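Local coordinates for CELL WALL surface anchor family protein (Streptococcus pneumoniae, PDB 2WW8) that serves as the adhesin of the pneumococcal pilus, probably attaching the bacterium to host cells through an integrin-like domain that carries a bound magnesium ion, at residues R298-L303 and T310-N315; A356-K361 and T439-D444; A463-K468 and S473-A478. All coordinates share one frame; numbering follows the deposited sequence. Where two conformers were deposited one is given.

Interaction 1 of 3, residues R298-L303 and T310-N315; sequences RLNDSL and TSFTTN
Bends at chi2 and chi3 fold the side chain of Arg298 back toward Thr310, and a chi1 of -66° in Phe312 swings its ring round to meet Asn300. The guanidinium lies with one face over the CB of Thr310, whose nearest contact to it is NH2 at 3.5 Å. From this position Arg298 NH2 also reaches the backbone oxygen of Thr310 at 3.3 Å, a weak hydrogen bond because the N-H points well off the acceptor (130°). Stronger partners hold the group elsewhere: NH1 donates to the backbone oxygens of Lys289 and Val291, and NH2 forms a salt bridge with Glu288, so Thr310 mainly packs against a guanidinium fixed by strand 284-292. The methyl of Thr310 packs beside the arginine as well, with CG2 4.0 Å from Arg298 NH1 and 3.9 Å from Leu299 N.

Farther along, the amide of Asn300 stands upright to the Phe312 ring. Its ND2 comes in at the ring edge, close to the ring plane, 3.8 Å from Phe312 CZ. Both ends of this amide are engaged: ND2 donates to the backbone oxygen of Gln309, while OD1 accepts from Ser302 N at 2.9 Å, closing an Asx turn. That turn follows the short strand 298-299 and helps fix the rotation of the amide beside the ring.

The two segments diverge rather than pair with each other. Each is instead hydrogen-bonded antiparallel to strand 284-292, Leu299 to Val291 on one stretch and Thr310, Phe312 and Thr314 to Lys289, Val287 and Phe285 on another. Trp305 meets the Phe312 ring edge-to-face, and Leu299, which points away from Thr310, packs against Phe465 of strand 461-467.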
ATOM      1  N   ARG A 298      30.386  44.326  41.062  1.00 16.09           N
ATOM      2  CA  ARG A 298      29.937  43.022  40.574  1.00 18.03           C
ATOM      3  C   ARG A 298      31.127  42.117  40.229  1.00 15.81           C
ATOM      4  O   ARG A 298      32.184  42.596  39.796  1.00 14.48           O
ATOM      5  CB  ARG A 298      29.048  43.267  39.343  1.00 18.22           C
ATOM      6  CG  ARG A 298      27.752  43.989  39.726  1.00 25.94           C
ATOM      7  CD  ARG A 298      26.744  42.935  40.109  1.00 26.78           C
ATOM      8  NE  ARG A 298      26.304  42.418  38.814  1.00 27.46           N
ATOM      9  CZ  ARG A 298      26.549  41.207  38.319  1.00 27.93           C
ATOM     10  NH1 ARG A 298      27.244  40.273  39.005  1.00 22.93           N
ATOM     11  NH2 ARG A 298      26.062  40.960  37.101  1.00 25.39           N
ATOM     12  N   LEU A 299      30.953  40.810  40.384  1.00 15.60           N
ATOM     13  CA  LEU A 299      32.024  39.879  40.005  1.00 16.72           C
ATOM     14  C   LEU A 299      31.431  38.496  39.794  1.00 16.47           C
ATOM     15  O   LEU A 299      30.457  38.160  40.445  1.00 15.53           O
ATOM     16  CB  LEU A 299      33.154  39.791  41.025  1.00 17.02           C
ATOM     17  CG  LEU A 299      32.991  38.992  42.314  1.00 21.05           C
ATOM     18  CD1 LEU A 299      34.299  38.424  42.811  1.00 23.45           C
ATOM     19  CD2 LEU A 299      32.421  39.959  43.371  1.00 21.90           C
ATOM     20  N   ASN A 300      31.978  37.737  38.853  1.00 14.72           N
ATOM     21  CA  ASN A 300      31.470  36.398  38.631  1.00 15.02           C
ATOM     22  C   ASN A 300      32.428  35.480  39.404  1.00 16.01           C
ATOM     23  O   ASN A 300      33.616  35.399  39.059  1.00 15.55           O
ATOM     24  CB  ASN A 300      31.452  36.056  37.118  1.00 16.38           C
ATOM     25  CG  ASN A 300      30.714  34.781  36.825  1.00 18.64           C
ATOM     26  OD1 ASN A 300      30.621  33.915  37.717  1.00 17.78           O
ATOM     27  ND2 ASN A 300      30.198  34.647  35.579  1.00 11.49           N
ATOM     28  N   ASP A 301      31.920  34.810  40.442  1.00 15.61           N
ATOM     29  CA  ASP A 301      32.729  33.877  41.211  1.00 18.11           C
ATOM     30  C   ASP A 301      32.821  32.474  40.605  1.00 19.77           C
ATOM     31  O   ASP A 301      33.381  31.579  41.238  1.00 20.47           O
ATOM     32  CB  ASP A 301      32.158  33.735  42.628  1.00 19.53           C
ATOM     33  CG  ASP A 301      30.680  33.347  42.626  1.00 25.81           C
ATOM     34  OD1 ASP A 301      29.845  33.695  41.730  1.00 31.15           O
ATOM     35  OD2 ASP A 301      30.321  32.719  43.628  1.00 31.96           O
ATOM     36  N   SER A 302      32.319  32.251  39.396  1.00 20.14           N
ATOM     37  CA  SER A 302      32.364  30.903  38.812  1.00 20.63           C
ATOM     38  C   SER A 302      33.768  30.517  38.396  1.00 21.17           C
ATOM     39  O   SER A 302      34.514  31.315  37.832  1.00 21.69           O
ATOM     40  CB  SER A 302      31.404  30.820  37.650  1.00 21.10           C
ATOM     41  OG  SER A 302      31.715  29.694  36.828  1.00 24.71           O
ATOM     42  N   LEU A 303      34.186  29.281  38.634  1.00 22.42           N
ATOM     43  CA  LEU A 303      35.503  28.919  38.106  1.00 22.70           C
ATOM     44  C   LEU A 303      35.563  28.751  36.577  1.00 20.69           C
ATOM     45  O   LEU A 303      36.646  28.616  36.013  1.00 19.97           O
ATOM     46  CB  LEU A 303      35.982  27.666  38.804  1.00 26.53           C
ATOM     47  CG  LEU A 303      35.359  26.342  38.388  1.00 32.21           C
ATOM     48  CD1 LEU A 303      36.475  25.576  37.570  1.00 37.37           C
ATOM     49  CD2 LEU A 303      35.019  25.669  39.740  1.00 40.01           C
ATOM     50  N   THR A 310      30.351  39.332  33.875  1.00 15.95           N
ATOM     51  CA  THR A 310      29.127  39.443  34.659  1.00 17.51           C
ATOM     52  C   THR A 310      27.902  39.450  33.750  1.00 18.56           C
ATOM     53  O   THR A 310      26.758  39.462  34.214  1.00 21.77           O
ATOM     54  CB  THR A 310      29.166  40.711  35.500  1.00 18.31           C
ATOM     55  OG1 THR A 310      29.433  41.836  34.639  1.00 18.06           O
ATOM     56  CG2 THR A 310      30.326  40.519  36.543  1.00 19.15           C
ATOM     57  N   SER A 311      28.115  39.454  32.445  1.00 15.79           N
ATOM     58  CA  SER A 311      26.954  39.303  31.571  1.00 16.83           C
ATOM     59  C   SER A 311      27.275  38.428  30.387  1.00 16.47           C
ATOM     60  O   SER A 311      28.444  38.231  30.045  1.00 15.89           O
ATOM     61  CB  SER A 311      26.432  40.683  31.135  1.00 19.21           C
ATOM     62  OG  SER A 311      27.285  41.232  30.183  1.00 17.40           O
ATOM     63  N   PHE A 312      26.239  37.898  29.739  1.00 16.11           N
ATOM     64  CA  PHE A 312      26.435  36.985  28.631  1.00 14.59           C
ATOM     65  C   PHE A 312      25.399  37.383  27.583  1.00 16.26           C
ATOM     66  O   PHE A 312      24.234  37.637  27.939  1.00 13.44           O
ATOM     67  CB  PHE A 312      26.138  35.524  29.069  1.00 15.02           C
ATOM     68  CG  PHE A 312      27.107  34.974  30.113  1.00 13.79           C
ATOM     69  CD1 PHE A 312      28.339  34.420  29.723  1.00 16.35           C
ATOM     70  CD2 PHE A 312      26.835  35.092  31.467  1.00 13.84           C
ATOM     71  CE1 PHE A 312      29.259  33.905  30.662  1.00 11.88           C
ATOM     72  CE2 PHE A 312      27.746  34.620  32.429  1.00 13.22           C
ATOM     73  CZ  PHE A 312      28.946  34.020  32.021  1.00 13.77           C
ATOM     74  N   THR A 313      25.844  37.394  26.327  1.00 15.04           N
ATOM     75  CA  THR A 313      24.976  37.813  25.224  1.00 16.09           C
ATOM     76  C   THR A 313      25.074  36.810  24.085  1.00 15.52           C
ATOM     77  O   THR A 313      26.180  36.394  23.687  1.00 15.38           O
ATOM     78  CB  THR A 313      25.378  39.184  24.679  1.00 14.34           C
ATOM     79  OG1 THR A 313      25.257  40.110  25.760  1.00 14.32           O
ATOM     80  CG2 THR A 313      24.420  39.572  23.517  1.00 13.33           C
ATOM     81  N   THR A 314      23.928  36.402  23.578  1.00 12.95           N
ATOM     82  CA  THR A 314      23.956  35.504  22.402  1.00 16.10           C
ATOM     83  C   THR A 314      22.572  35.438  21.764  1.00 14.36           C
ATOM     84  O   THR A 314      21.646  35.941  22.378  1.00 14.27           O
ATOM     85  CB  THR A 314      24.386  34.032  22.785  1.00 16.75           C
ATOM     86  OG1 THR A 314      24.514  33.260  21.565  1.00 24.26           O
ATOM     87  CG2 THR A 314      23.390  33.303  23.672  1.00 14.71           C
ATOM     88  N   ASN A 315      22.405  34.809  20.598  1.00 13.69           N
ATOM     89  CA  ASN A 315      21.067  34.462  20.090  1.00 13.00           C
ATOM     90  C   ASN A 315      20.591  33.182  20.784  1.00 12.71           C
ATOM     91  O   ASN A 315      21.315  32.182  20.868  1.00 12.30           O
ATOM     92  CB  ASN A 315      21.079  34.247  18.561  1.00 13.26           C
ATOM     93  CG  ASN A 315      21.358  35.542  17.792  1.00 20.21           C
ATOM     94  OD1 ASN A 315      22.468  36.044  17.880  1.00 19.07           O
ATOM     95  ND2 ASN A 315      20.374  36.090  17.067  1.00 19.18           N
TER

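Interaction 2 of 3, residues A356-K361 and T439-D444; sequences ATFTQK and TIVRGD
This is a small, buried apolar contact between the loop leading into helix 359-373 and the segment around the short strand 442-443, close to the magnesium site of the domain. No hydrogen bond crosses it. Phe358, at the N-cap position of the helix, supplies the ring, and Val441 CG2 presses against its CE2 at 3.4 Å, a close approach, with CZ at 3.7 Å. The methyl approaches the ring obliquely. With CG anti to the backbone N (chi1 -167°), the phenyl extends from the loop toward Val441, while Lys361 CB, one turn into the helix, lies over the centre of one ring face. Met392 touches both Phe358 and Val441, and Tyr394 adds a second aromatic ring. At the other end, the methyl of Ala356 rests 3.9 Å from the backbone oxygen of Asp444, an oxygen whose hydrogen bond is to Lys289 NZ; the carboxylate of Asp444 turns to Arg497 in a salt bridge. The side chain of Ala356 is about 8 Å from the magnesium ion, which Ser234, Ser236 and Asp387 bind. A parallel sheet flanked by helices, with a metal held by a DxSxS sequence at the end of one strand, is characteristic of the von Willebrand factor A (integrin I-like) fold.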
ATOM      1  N   ALA A 356      17.542  29.332  33.146  1.00 13.67           N
ATOM      2  CA  ALA A 356      16.775  29.420  34.383  1.00 13.85           C
ATOM      3  C   ALA A 356      15.253  29.428  34.024  1.00 14.85           C
ATOM      4  O   ALA A 356      14.895  29.109  32.896  1.00 16.43           O
ATOM      5  CB  ALA A 356      17.123  30.713  35.137  1.00 15.40           C
ATOM      6  N   THR A 357      14.382  29.868  34.926  1.00 15.48           N
ATOM      7  CA  THR A 357      12.933  29.671  34.840  1.00 14.58           C
ATOM      8  C   THR A 357      12.199  31.002  35.018  1.00 13.97           C
ATOM      9  O   THR A 357      11.851  31.385  36.148  1.00 16.19           O
ATOM     10  CB  THR A 357      12.474  28.593  35.821  1.00 14.67           C
ATOM     11  OG1 THR A 357      13.343  27.465  35.653  1.00 14.37           O
ATOM     12  CG2 THR A 357      10.978  28.139  35.567  1.00 13.49           C
ATOM     13  N   PHE A 358      11.973  31.704  33.905  1.00 14.66           N
ATOM     14  CA  PHE A 358      11.279  33.011  33.951  1.00 14.05           C
ATOM     15  C   PHE A 358       9.807  32.838  33.522  1.00 14.79           C
ATOM     16  O   PHE A 358       9.419  33.145  32.411  1.00 14.22           O
ATOM     17  CB  PHE A 358      11.961  34.024  33.050  1.00 13.49           C
ATOM     18  CG  PHE A 358      11.538  35.464  33.245  1.00 12.13           C
ATOM     19  CD1 PHE A 358      10.511  35.837  34.134  1.00 11.53           C
ATOM     20  CD2 PHE A 358      12.267  36.453  32.610  1.00 10.58           C
ATOM     21  CE1 PHE A 358      10.175  37.194  34.305  1.00 12.17           C
ATOM     22  CE2 PHE A 358      11.951  37.823  32.775  1.00 11.90           C
ATOM     23  CZ  PHE A 358      10.898  38.210  33.606  1.00 10.99           C
ATOM     24  N   THR A 359       9.034  32.266  34.442  1.00 14.87           N
ATOM     25  CA  THR A 359       7.673  31.782  34.166  1.00 13.97           C
ATOM     26  C   THR A 359       6.793  32.971  33.758  1.00 15.58           C
ATOM     27  O   THR A 359       6.047  32.866  32.789  1.00 14.69           O
ATOM     28  CB  THR A 359       7.069  31.172  35.457  1.00 13.70           C
ATOM     29  OG1 THR A 359       7.975  30.168  35.911  1.00 14.71           O
ATOM     30  CG2 THR A 359       5.687  30.459  35.165  1.00 13.30           C
ATOM     31  N   GLN A 360       6.936  34.112  34.430  1.00 12.87           N
ATOM     32  CA  GLN A 360       6.068  35.254  34.129  1.00 14.34           C
ATOM     33  C   GLN A 360       6.117  35.715  32.687  1.00 14.86           C
ATOM     34  O   GLN A 360       5.122  36.058  32.041  1.00 13.01           O
ATOM     35  CB  GLN A 360       6.486  36.419  35.028  1.00 14.10           C
ATOM     36  CG  GLN A 360       5.561  37.585  34.911  1.00 15.12           C
ATOM     37  CD  GLN A 360       5.977  38.749  35.834  1.00 18.19           C
ATOM     38  OE1 GLN A 360       7.017  38.734  36.540  1.00 14.56           O
ATOM     39  NE2 GLN A 360       5.120  39.802  35.796  1.00 15.94           N
ATOM     40  N   LYS A 361       7.330  35.698  32.156  1.00 13.81           N
ATOM     41  CA  LYS A 361       7.566  36.151  30.799  1.00 14.75           C
ATOM     42  C   LYS A 361       6.893  35.209  29.782  1.00 15.36           C
ATOM     43  O   LYS A 361       6.365  35.637  28.736  1.00 14.46           O
ATOM     44  CB  LYS A 361       9.096  36.269  30.553  1.00 15.76           C
ATOM     45  CG  LYS A 361       9.503  36.877  29.178  1.00 13.88           C
ATOM     46  CD  LYS A 361      11.040  37.163  29.100  1.00 15.26           C
ATOM     47  CE  LYS A 361      11.314  38.141  27.910  1.00 14.31           C
ATOM     48  NZ  LYS A 361      12.765  38.477  27.802  1.00 17.01           N
ATOM     49  N   THR A 439      18.861  44.558  33.040  1.00 15.69           N
ATOM     50  CA  THR A 439      19.074  45.594  34.067  1.00 17.19           C
ATOM     51  C   THR A 439      17.913  45.827  35.047  1.00 17.25           C
ATOM     52  O   THR A 439      18.045  46.554  36.083  1.00 17.05           O
ATOM     53  CB  THR A 439      19.448  47.000  33.458  1.00 16.17           C
ATOM     54  OG1 THR A 439      18.292  47.518  32.790  1.00 16.13           O
ATOM     55  CG2 THR A 439      20.679  46.982  32.538  1.00 14.07           C
ATOM     56  N   ILE A 440      16.752  45.270  34.727  1.00 14.63           N
ATOM     57  CA  ILE A 440      15.612  45.398  35.636  1.00 15.26           C
ATOM     58  C   ILE A 440      15.045  44.103  36.161  1.00 13.83           C
ATOM     59  O   ILE A 440      14.427  44.104  37.222  1.00 14.42           O
ATOM     60  CB  ILE A 440      14.428  46.130  35.006  1.00 17.30           C
ATOM     61  CG1 ILE A 440      14.083  45.422  33.692  1.00 19.15           C
ATOM     62  CG2 ILE A 440      14.778  47.676  34.912  1.00 15.63           C
ATOM     63  CD1 ILE A 440      12.976  45.985  32.842  1.00 26.83           C
ATOM     64  N   VAL A 441      15.252  43.007  35.445  1.00 15.00           N
ATOM     65  CA  VAL A 441      14.707  41.718  35.882  1.00 13.81           C
ATOM     66  C   VAL A 441      15.196  41.318  37.276  1.00 15.51           C
ATOM     67  O   VAL A 441      16.364  41.575  37.677  1.00 12.51           O
ATOM     68  CB  VAL A 441      14.975  40.617  34.805  1.00 13.93           C
ATOM     69  CG1 VAL A 441      16.503  40.110  34.809  1.00 14.96           C
ATOM     70  CG2 VAL A 441      14.097  39.410  34.952  1.00 12.44           C
ATOM     71  N   ARG A 442      14.310  40.597  37.993  1.00 14.59           N
ATOM     72  CA  ARG A 442      14.647  40.086  39.335  1.00 15.05           C
ATOM     73  C   ARG A 442      15.104  38.657  39.176  1.00 15.89           C
ATOM     74  O   ARG A 442      14.519  37.917  38.380  1.00 12.25           O
ATOM     75  CB  ARG A 442      13.465  40.174  40.334  1.00 12.44           C
ATOM     76  CG  ARG A 442      12.773  41.548  40.450  1.00 12.55           C
ATOM     77  CD  ARG A 442      13.780  42.647  40.783  1.00 16.73           C
ATOM     78  NE  ARG A 442      14.422  42.440  42.063  1.00 16.72           N
ATOM     79  CZ  ARG A 442      15.262  43.303  42.629  1.00 21.57           C
ATOM     80  NH1 ARG A 442      15.567  44.430  41.993  1.00 18.24           N
ATOM     81  NH2 ARG A 442      15.816  42.996  43.798  1.00 14.65           N
ATOM     82  N   GLY A 443      16.110  38.259  39.975  1.00 16.18           N
ATOM     83  CA  GLY A 443      16.560  36.854  39.956  1.00 15.08           C
ATOM     84  C   GLY A 443      17.429  36.495  38.761  1.00 15.27           C
ATOM     85  O   GLY A 443      17.571  37.278  37.825  1.00 14.03           O
ATOM     86  N   ASP A 444      18.037  35.311  38.811  1.00 15.21           N
ATOM     87  CA  ASP A 444      18.908  34.859  37.733  1.00 15.92           C
ATOM     88  C   ASP A 444      18.916  33.327  37.659  1.00 16.86           C
ATOM     89  O   ASP A 444      19.847  32.773  37.050  1.00 17.02           O
ATOM     90  CB  ASP A 444      20.302  35.481  37.887  1.00 14.83           C
ATOM     91  CG  ASP A 444      21.111  34.867  39.056  1.00 19.63           C
ATOM     92  OD1 ASP A 444      20.591  33.993  39.830  1.00 19.83           O
ATOM     93  OD2 ASP A 444      22.295  35.266  39.184  1.00 20.36           O
TER

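Interaction 3 of 3, residues A463-K468 and S473-A478; sequences AAFPVK and SEMKAA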
ATOM      1  N   ALA A 463      31.029  33.715  53.210  1.00 13.53           N
ATOM      2  CA  ALA A 463      31.853  33.203  52.117  1.00 13.92           C
ATOM      3  C   ALA A 463      32.698  34.350  51.558  1.00 14.48           C
ATOM      4  O   ALA A 463      32.258  35.488  51.519  1.00 13.13           O
ATOM      5  CB  ALA A 463      30.957  32.673  51.018  1.00 11.81           C
ATOM      6  N   ALA A 464      33.932  34.047  51.158  1.00 16.98           N
ATOM      7  CA  ALA A 464      34.817  35.071  50.583  1.00 17.85           C
ATOM      8  C   ALA A 464      35.389  34.551  49.255  1.00 18.03           C
ATOM      9  O   ALA A 464      35.603  33.356  49.152  1.00 18.51           O
ATOM     10  CB  ALA A 464      35.902  35.399  51.562  1.00 17.67           C
ATOM     11  N   PHE A 465      35.579  35.399  48.240  1.00 14.91           N
ATOM     12  CA  PHE A 465      36.295  34.985  47.033  1.00 14.95           C
ATOM     13  C   PHE A 465      37.808  35.090  47.309  1.00 13.67           C
ATOM     14  O   PHE A 465      38.255  36.189  47.667  1.00 12.51           O
ATOM     15  CB  PHE A 465      35.914  35.988  45.956  1.00 15.25           C
ATOM     16  CG  PHE A 465      36.405  35.626  44.596  1.00 17.62           C
ATOM     17  CD1 PHE A 465      35.839  34.536  43.917  1.00 19.60           C
ATOM     18  CD2 PHE A 465      37.433  36.348  44.022  1.00 17.17           C
ATOM     19  CE1 PHE A 465      36.295  34.180  42.641  1.00 19.25           C
ATOM     20  CE2 PHE A 465      37.887  36.013  42.755  1.00 22.52           C
ATOM     21  CZ  PHE A 465      37.309  34.933  42.053  1.00 19.46           C
ATOM     22  N   PRO A 466      38.585  33.992  47.158  1.00 11.23           N
ATOM     23  CA  PRO A 466      40.008  34.042  47.422  1.00 10.95           C
ATOM     24  C   PRO A 466      40.785  34.828  46.350  1.00  9.54           C
ATOM     25  O   PRO A 466      40.496  34.778  45.153  1.00  9.33           O
ATOM     26  CB  PRO A 466      40.455  32.562  47.453  1.00 11.20           C
ATOM     27  CG  PRO A 466      39.263  31.748  47.247  1.00 13.63           C
ATOM     28  CD  PRO A 466      38.197  32.657  46.644  1.00 12.61           C
ATOM     29  N   VAL A 467      41.788  35.572  46.795  1.00  8.51           N
ATOM     30  CA  VAL A 467      42.517  36.380  45.849  1.00  8.58           C
ATOM     31  C   VAL A 467      43.985  36.026  46.034  1.00  8.38           C
ATOM     32  O   VAL A 467      44.586  36.307  47.060  1.00  8.40           O
ATOM     33  CB  VAL A 467      42.263  37.900  46.042  1.00  8.29           C
ATOM     34  CG1 VAL A 467      43.069  38.692  45.017  1.00  8.56           C
ATOM     35  CG2 VAL A 467      40.748  38.266  45.862  1.00  5.66           C
ATOM     36  N   LYS A 468      44.574  35.361  45.040  1.00  8.56           N
ATOM     37  CA  LYS A 468      45.922  34.927  45.268  1.00 10.86           C
ATOM     38  C   LYS A 468      46.917  36.110  45.174  1.00 10.07           C
ATOM     39  O   LYS A 468      46.600  37.132  44.544  1.00 10.16           O
ATOM     40  CB  LYS A 468      46.189  33.744  44.342  1.00 13.28           C
ATOM     41  CG  LYS A 468      46.362  34.162  42.920  1.00 19.49           C
ATOM     42  CD  LYS A 468      46.646  32.928  42.029  1.00 26.19           C
ATOM     43  CE  LYS A 468      46.411  33.251  40.536  1.00 29.29           C
ATOM     44  NZ  LYS A 468      46.956  32.207  39.635  1.00 24.99           N
ATOM     45  N   SER A 473      47.074  42.889  43.241  1.00 12.71           N
ATOM     46  CA  SER A 473      47.144  44.259  42.683  1.00 14.00           C
ATOM     47  C   SER A 473      46.069  44.584  41.627  1.00 11.75           C
ATOM     48  O   SER A 473      45.426  45.633  41.655  1.00 10.12           O
ATOM     49  CB  SER A 473      48.533  44.575  42.142  1.00 13.67           C
ATOM     50  OG  SER A 473      49.453  44.335  43.211  1.00 20.32           O
ATOM     51  N   GLU A 474      45.886  43.662  40.698  1.00 11.04           N
ATOM     52  CA  GLU A 474      44.857  43.742  39.707  1.00 11.24           C
ATOM     53  C   GLU A 474      43.449  43.866  40.322  1.00 11.09           C
ATOM     54  O   GLU A 474      42.650  44.728  39.902  1.00 10.16           O
ATOM     55  CB  GLU A 474      44.993  42.487  38.834  1.00  9.93           C
ATOM     56  CG  GLU A 474      43.861  42.402  37.861  1.00 16.24           C
ATOM     57  CD  GLU A 474      43.879  41.081  37.110  1.00 24.06           C
ATOM     58  OE1 GLU A 474      44.973  40.550  36.852  1.00 27.30           O
ATOM     59  OE2 GLU A 474      42.811  40.535  36.805  1.00 27.03           O
ATOM     60  N   MET A 475      43.086  43.031  41.307  1.00 10.28           N
ATOM     61  CA  MET A 475      41.701  43.158  41.805  0.50 10.97           C
ATOM     62  C   MET A 475      41.540  44.380  42.700  1.00 10.59           C
ATOM     63  O   MET A 475      40.470  45.010  42.719  1.00  9.89           O
ATOM     64  CB  MET A 475      41.159  41.885  42.470  0.50 11.04           C
ATOM     65  CG  MET A 475      41.185  40.675  41.513  0.50 10.74           C
ATOM     66  SD  MET A 475      40.300  39.308  42.258  0.50 12.70           S
ATOM     67  CE  MET A 475      38.599  39.718  41.927  0.50  6.22           C
ATOM     68  N   LYS A 476      42.598  44.758  43.387  1.00 10.47           N
ATOM     69  CA  LYS A 476      42.556  45.986  44.142  1.00 14.09           C
ATOM     70  C   LYS A 476      42.426  47.220  43.190  1.00 15.15           C
ATOM     71  O   LYS A 476      41.619  48.126  43.409  1.00 14.67           O
ATOM     72  CB  LYS A 476      43.833  46.030  44.973  1.00 15.44           C
ATOM     73  CG  LYS A 476      44.045  47.349  45.604  1.00 20.24           C
ATOM     74  CD  LYS A 476      43.545  47.370  47.013  1.00 23.75           C
ATOM     75  CE  LYS A 476      44.484  48.292  47.774  1.00 29.57           C
ATOM     76  NZ  LYS A 476      43.578  48.658  48.910  1.00 34.27           N
ATOM     77  N   ALA A 477      43.155  47.231  42.080  1.00 15.83           N
ATOM     78  CA  ALA A 477      43.101  48.397  41.166  1.00 16.75           C
ATOM     79  C   ALA A 477      41.783  48.485  40.419  1.00 17.00           C
ATOM     80  O   ALA A 477      41.350  49.581  40.110  1.00 16.87           O
ATOM     81  CB  ALA A 477      44.273  48.434  40.193  1.00 14.93           C
ATOM     82  N   ALA A 478      41.131  47.348  40.182  1.00 15.71           N
ATOM     83  CA  ALA A 478      39.829  47.322  39.538  1.00 15.32           C
ATOM     84  C   ALA A 478      38.720  47.843  40.460  1.00 15.51           C
ATOM     85  O   ALA A 478      37.626  48.113  39.979  1.00 15.72           O
ATOM     86  CB  ALA A 478      39.501  45.910  39.032  1.00 12.81           C
TER
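Met475 reaches from its helix with its sulfur at the edge of the Phe465 ring and its methyl approaching the ring obliquely, while Val467 meets the sulfur from another direction. The SD atom stands 5.4 Å from the ring centroid and 84° off the ring normal, very nearly in the ring plane, which makes this an edge-on Met-aromatic contact. Methionine and phenylalanine side chains cross at about a right angle. A bend at the last torsion of Met475 (chi3 80°) brings CE to 3.9 Å from Phe465 CE2. Two conformers were modelled for Met475, so these details describe one of them.

Val467 crosses the methionine at a slant and offers both of its methyls: CG2 lies 3.8 Å from SD and CG1 4.0 Å from the same atom. The thioether is therefore gripped by an aromatic rim and an isopropyl group, both presented by one strand. Phe465 and Val467 are two residues apart and project from the same face of strand 461-467, with the exposed Pro466 between them pointing away. The helix follows its strand almost directly and packs back against it; only four residues separate the two segments, all of them already helical.

Neither side offers a hydrogen bond to the other. The strand is instead paired antiparallel with strand 489-496, where Phe465 bonds to Ile492 and Val467 to Gly490, and Ile492 also packs against Met475. Tyr307 touches Met475 as well, and its OH is hydrogen-bonded to Glu474 OE2. Val482 lies against Val467.

In the fold
All three contacts are largely buried, but Arg298 and Thr310 of interaction 1 and Phe465 of interaction 3 are partly exposed, while Phe358, Val441 and Asp444 of interaction 2 are buried. Interactions 1 and 3 reach one antiparallel sheet, the former by strands 298-299 and 311-315 beside strand 284-292, the latter by strand 461-467, with strand 489-496 between. They touch directly, Phe465 CE1 lying 3.9 Å from Asp301 CA. Interaction 2 sits nearer the magnesium ion, its centre 16 Å from that of interaction 1. Lys289 and Arg497 nevertheless reach residues of both. Chemically, interaction 1 mixes guanidinium, amide and ring, whereas interaction 2 is mainly ring against methyl and interaction 3 relies on a thioether.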